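Side-chain contacts in aminotransferase class I and II (Streptococcus suis 89/1591, PDB 3OP7), which probably transfers amino groups between amino acids and keto acids, using pyridoxal 5'-phosphate held as a Schiff base on a lysine: residues 169-173 / 174-178; 274-277 / 278-282. All coordinates share one frame; numbering follows the deposited sequence.

Interaction 1 (169-173 / 174-178); sequences AVMDR and TYLEE. With EDO (1,2-ethanediol), chain F; EDO (1,2-ethanediol), chain K.
Thr174 CB lies 3.8 Å from Asp172 OD1 at the start of helix 173-184. The same oxygen caps the helix: Tyr175 N donates to Asp172 OD1 over 3.1 Å in an almost straight bond, which makes Asp172 the N-cap. Its CG sits between its own backbone N and carbonyl carbon (chi1 67°), a torsion that turns the carboxylate back over the first turn. The Tyr175 ring swings to the selenomethionine Met171, whose extended side chain runs obliquely past the CD1-CE1 side of the ring. Met171 CG comes within 3.5 Å of Tyr175 CD1, and Met171 SE lies 4.6 Å from the ring centroid, 55° off the normal, a Met-aromatic contact. Beyond it, Tyr175 OH bonds to Pro142 O. Leu176 N binds Asp172 O at 2.8 Å, while Leu176 CD2 packs 3.9 Å from Met171 CB. One residue on, Glu177 N bonds to Arg173 O, and Glu177 OE2 receives Arg173 NH1 at 3.3 Å in a long salt bridge, the donor above the carboxylate plane. The stronger partner of Arg173 is Asp203, in a salt bridge through NE. Asp172 thus satisfies two first-turn amides, and its negative charge should suit the helix dipole; Arg173 joins this helix start to the loop that carries Asp203, while Met171 and Tyr175, both packed on Leu141 and Trp132, join it to strands 128-135 and 141-142.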
# COMPACT_ATOMS: atom_id res chain seq x y z
N ALA A 169 -1.08 -4.19 26.40
CA ALA A 169 -2.22 -4.06 27.31
C ALA A 169 -3.53 -3.93 26.51
O ALA A 169 -3.52 -3.40 25.41
CB ALA A 169 -2.06 -2.81 28.22
N VAL A 170 -4.64 -4.40 27.07
CA VAL A 170 -5.88 -4.45 26.33
C VAL A 170 -7.02 -3.77 27.13
O VAL A 170 -7.05 -3.80 28.34
CB VAL A 170 -6.17 -5.95 25.96
CG1 VAL A 170 -6.79 -6.69 27.16
CG2 VAL A 170 -6.96 -6.11 24.72
N MSE A 171 -7.89 -3.08 26.40
CA MSE A 171 -9.16 -2.60 26.95
C MSE A 171 -10.21 -3.67 26.82
O MSE A 171 -10.56 -4.06 25.71
CB MSE A 171 -9.65 -1.37 26.20
CG MSE A 171 -8.71 -0.19 26.24
SE MSE A 171 -9.12 1.13 24.83
CE MSE A 171 -7.89 2.50 25.43
N ASP A 172 -10.79 -4.07 27.92
CA ASP A 172 -11.83 -5.08 27.85
C ASP A 172 -13.20 -4.46 27.51
O ASP A 172 -13.33 -3.24 27.30
CB ASP A 172 -11.85 -5.93 29.13
CG ASP A 172 -12.27 -5.16 30.37
OD1 ASP A 172 -12.73 -4.01 30.31
OD2 ASP A 172 -12.13 -5.75 31.44
N ARG A 173 -14.22 -5.30 27.46
CA ARG A 173 -15.56 -4.85 27.13
C ARG A 173 -16.06 -3.74 28.04
O ARG A 173 -16.61 -2.79 27.55
CB ARG A 173 -16.56 -6.02 27.23
CG ARG A 173 -18.03 -5.62 27.00
CD ARG A 173 -18.96 -6.83 27.06
NE ARG A 173 -18.78 -7.71 25.90
CZ ARG A 173 -19.37 -7.55 24.71
NH1 ARG A 173 -20.17 -6.53 24.45
NH2 ARG A 173 -19.15 -8.44 23.78
N THR A 174 -15.91 -3.89 29.34
CA THR A 174 -16.42 -2.87 30.29
C THR A 174 -15.79 -1.49 29.98
O THR A 174 -16.48 -0.46 29.95
CB THR A 174 -16.13 -3.26 31.72
OG1 THR A 174 -16.76 -4.53 31.98
CG2 THR A 174 -16.68 -2.23 32.73
N TYR A 175 -14.48 -1.48 29.78
CA TYR A 175 -13.76 -0.28 29.36
C TYR A 175 -14.22 0.28 28.03
O TYR A 175 -14.48 1.49 27.92
CB TYR A 175 -12.27 -0.57 29.28
CG TYR A 175 -11.42 0.67 29.17
CD1 TYR A 175 -11.30 1.35 27.99
CD2 TYR A 175 -10.73 1.16 30.29
CE1 TYR A 175 -10.52 2.52 27.91
CE2 TYR A 175 -9.94 2.29 30.19
CZ TYR A 175 -9.87 2.97 29.01
OH TYR A 175 -9.11 4.10 28.94
N LEU A 176 -14.27 -0.57 26.99
CA LEU A 176 -14.71 -0.17 25.68
C LEU A 176 -16.12 0.43 25.64
O LEU A 176 -16.38 1.34 24.86
CB LEU A 176 -14.64 -1.34 24.66
CG LEU A 176 -13.24 -1.85 24.30
CD1 LEU A 176 -13.30 -3.17 23.50
CD2 LEU A 176 -12.39 -0.82 23.52
N GLU A 177 -17.04 -0.13 26.42
CA GLU A 177 -18.39 0.35 26.44
C GLU A 177 -18.42 1.79 26.99
O GLU A 177 -19.22 2.60 26.49
CB GLU A 177 -19.32 -0.63 27.25
CG GLU A 177 -19.62 -1.88 26.36
CD GLU A 177 -20.45 -3.01 27.02
OE1 GLU A 177 -20.55 -3.07 28.24
OE2 GLU A 177 -20.95 -3.88 26.26
N GLU A 178 -17.58 2.09 27.98
CA GLU A 178 -17.49 3.43 28.56
C GLU A 178 -16.84 4.42 27.56
O GLU A 178 -17.33 5.56 27.39
CB GLU A 178 -16.78 3.39 29.94
CG GLU A 178 -16.99 4.68 30.72
CD GLU A 178 -16.42 4.69 32.11
OE1 GLU A 178 -16.06 3.63 32.66
OE2 GLU A 178 -16.33 5.80 32.64
C1 EDO F . -5.03 -5.43 30.61
O1 EDO F . -3.97 -5.64 29.65
C2 EDO F . -4.99 -4.00 31.18
O2 EDO F . -3.71 -3.72 31.79
C1 EDO K . -19.14 -10.46 20.43
O1 EDO K . -20.14 -9.47 20.75
C2 EDO K . -17.91 -10.25 21.30
O2 EDO K . -16.67 -10.60 20.66

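Interaction 2 (274-277 / 278-282); sequences LERN and RHILE. With EDO (1,2-ethanediol), chain I.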
# COMPACT_ATOMS: atom_id res chain seq x y z
N LEU A 274 -4.64 -20.31 15.36
CA LEU A 274 -4.74 -19.82 16.72
C LEU A 274 -4.18 -20.83 17.71
O LEU A 274 -3.51 -20.47 18.69
CB LEU A 274 -6.18 -19.47 17.09
CG LEU A 274 -6.75 -18.23 16.37
CD1 LEU A 274 -8.20 -18.00 16.77
CD2 LEU A 274 -5.95 -16.95 16.58
N GLU A 275 -4.46 -22.10 17.47
CA GLU A 275 -4.01 -23.14 18.39
C GLU A 275 -2.49 -23.27 18.38
O GLU A 275 -1.87 -23.36 19.44
CB GLU A 275 -4.75 -24.43 18.08
CG GLU A 275 -6.05 -24.55 18.89
CD GLU A 275 -5.78 -24.73 20.39
OE1 GLU A 275 -5.07 -25.69 20.77
OE2 GLU A 275 -6.24 -23.89 21.20
N ARG A 276 -1.89 -23.22 17.18
CA ARG A 276 -0.44 -23.18 17.01
C ARG A 276 0.14 -22.00 17.78
O ARG A 276 1.09 -22.15 18.52
CB ARG A 276 -0.07 -23.04 15.54
CG ARG A 276 1.44 -22.88 15.24
CD ARG A 276 1.62 -22.27 13.89
NE ARG A 276 3.02 -22.11 13.47
CZ ARG A 276 3.67 -20.95 13.41
NH1 ARG A 276 3.10 -19.82 13.80
NH2 ARG A 276 4.92 -20.92 12.94
N ASN A 277 -0.43 -20.82 17.55
CA ASN A 277 0.10 -19.59 18.10
C ASN A 277 -0.11 -19.41 19.59
O ASN A 277 0.74 -18.80 20.24
CB ASN A 277 -0.36 -18.39 17.26
CG ASN A 277 0.36 -18.36 15.97
OD1 ASN A 277 1.18 -19.25 15.75
ND2 ASN A 277 0.10 -17.36 15.10
N ARG A 278 -1.19 -19.99 20.12
CA ARG A 278 -1.40 -20.04 21.58
C ARG A 278 -0.24 -20.74 22.29
O ARG A 278 0.26 -20.27 23.31
CB ARG A 278 -2.72 -20.72 21.97
CG ARG A 278 -2.87 -20.91 23.52
CD ARG A 278 -4.27 -21.38 23.97
NE ARG A 278 -5.30 -20.40 23.65
CZ ARG A 278 -5.52 -19.28 24.35
NH1 ARG A 278 -4.81 -19.00 25.45
NH2 ARG A 278 -6.48 -18.46 23.97
N HIS A 279 0.19 -21.89 21.78
CA HIS A 279 1.31 -22.61 22.36
C HIS A 279 2.60 -21.77 22.37
O HIS A 279 3.32 -21.72 23.37
CB HIS A 279 1.55 -23.94 21.63
CG HIS A 279 0.47 -24.96 21.83
ND1 HIS A 279 0.17 -25.51 23.06
CD2 HIS A 279 -0.34 -25.57 20.93
CE1 HIS A 279 -0.79 -26.40 22.92
NE2 HIS A 279 -1.12 -26.47 21.64
N ILE A 280 2.89 -21.12 21.27
CA ILE A 280 4.10 -20.32 21.19
C ILE A 280 4.04 -19.14 22.16
O ILE A 280 4.95 -18.95 22.97
CB ILE A 280 4.26 -19.72 19.78
CG1 ILE A 280 4.50 -20.85 18.76
CG2 ILE A 280 5.40 -18.67 19.79
CD1 ILE A 280 4.27 -20.43 17.31
N LEU A 281 2.95 -18.39 22.11
CA LEU A 281 2.73 -17.30 23.09
C LEU A 281 2.83 -17.72 24.56
O LEU A 281 3.58 -17.09 25.34
CB LEU A 281 1.37 -16.64 22.86
CG LEU A 281 1.26 -15.73 21.68
CD1 LEU A 281 -0.21 -15.41 21.48
CD2 LEU A 281 2.07 -14.47 22.00
N GLU A 282 2.11 -18.75 24.97
CA GLU A 282 2.10 -19.15 26.38
C GLU A 282 3.45 -19.69 26.84
O GLU A 282 3.95 -19.31 27.88
CB GLU A 282 1.01 -20.20 26.65
CG GLU A 282 -0.40 -19.68 26.33
CD GLU A 282 -1.50 -20.70 26.62
OE1 GLU A 282 -1.18 -21.88 26.81
OE2 GLU A 282 -2.69 -20.31 26.67
C1 EDO I . -7.80 -19.10 20.83
O1 EDO I . -9.03 -18.53 21.27
C2 EDO I . -7.86 -20.61 21.01
O2 EDO I . -6.58 -21.20 20.72
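Leu274 and Arg278 open a run of i to i+4 backbone bonds within helix 270-294, firm at its ends, where Arg278 N reaches Leu274 O at 2.8 Å and Leu281 N reaches Asn277 O at 2.9 Å, and weak in the middle, from His279 N and Ile280 N. Among the side chains, Arg276 and Ile280 cross one turn apart. The terminal CD1 of Ile280 rests over one face of the Arg276 guanidinium, 3.7 Å from Arg276 NH1 and displaced toward the rim. That methyl also lies 3.7 Å from Asn277 OD1, the two side chains running alongside each other. Arg276 NH1 in turn donates to Asn277 OD1 over 2.8 Å, in the carbonyl plane and on a lone pair, though the bond is bent at the hydrogen (138°). Arg276 is further tied to Glu36 and to Ser30 O, while Asn277 ND2 binds Ser225 OG and Thr223 O, beside the cofactor-bearing Lys222. On another side of the helix, Arg278 bends at chi3 (-63°), which brings NH1 to Glu282 OE2 in a salt bridge of 2.8 Å; OE2 lies in the guanidinium plane but is met on its anti side, 25° out of the carboxylate plane. Arg278 NH1 also bonds to Phe199 O. Glu275 OE2 stays 4.4 Å from Arg278 NE, and an ethanediol, probably from the crystallisation liquor, spans them, donating from O2 to Glu275 OE2 and accepting a weak bond from Arg278 NE. With both ends of its amide bonded, Asn277 has its rotation fixed; it links the helix to the segment that follows the Schiff-base lysine.

Overall arrangement
From the N terminus, the chain first forms interaction 1, where the loop after strand 157-161 turns into helix 173-184. It brings that helix start against strands 128-135 and 141-142, at one edge of the large mixed sheet that marks the PLP-dependent aminotransferase fold. About a hundred residues later, interaction 2 lies wholly inside the long helix 270-294 and ties it to the segment at 223-225 and to the N-terminal region around residues 30-36. Both contacts are local and neither closes a long loop. They follow in series, without nesting or crossing; the centres of interactions 1 and 2 lie about 23 Å apart and the nearest atoms of interactions 1 and 2 about 12 Å, so the two do not meet.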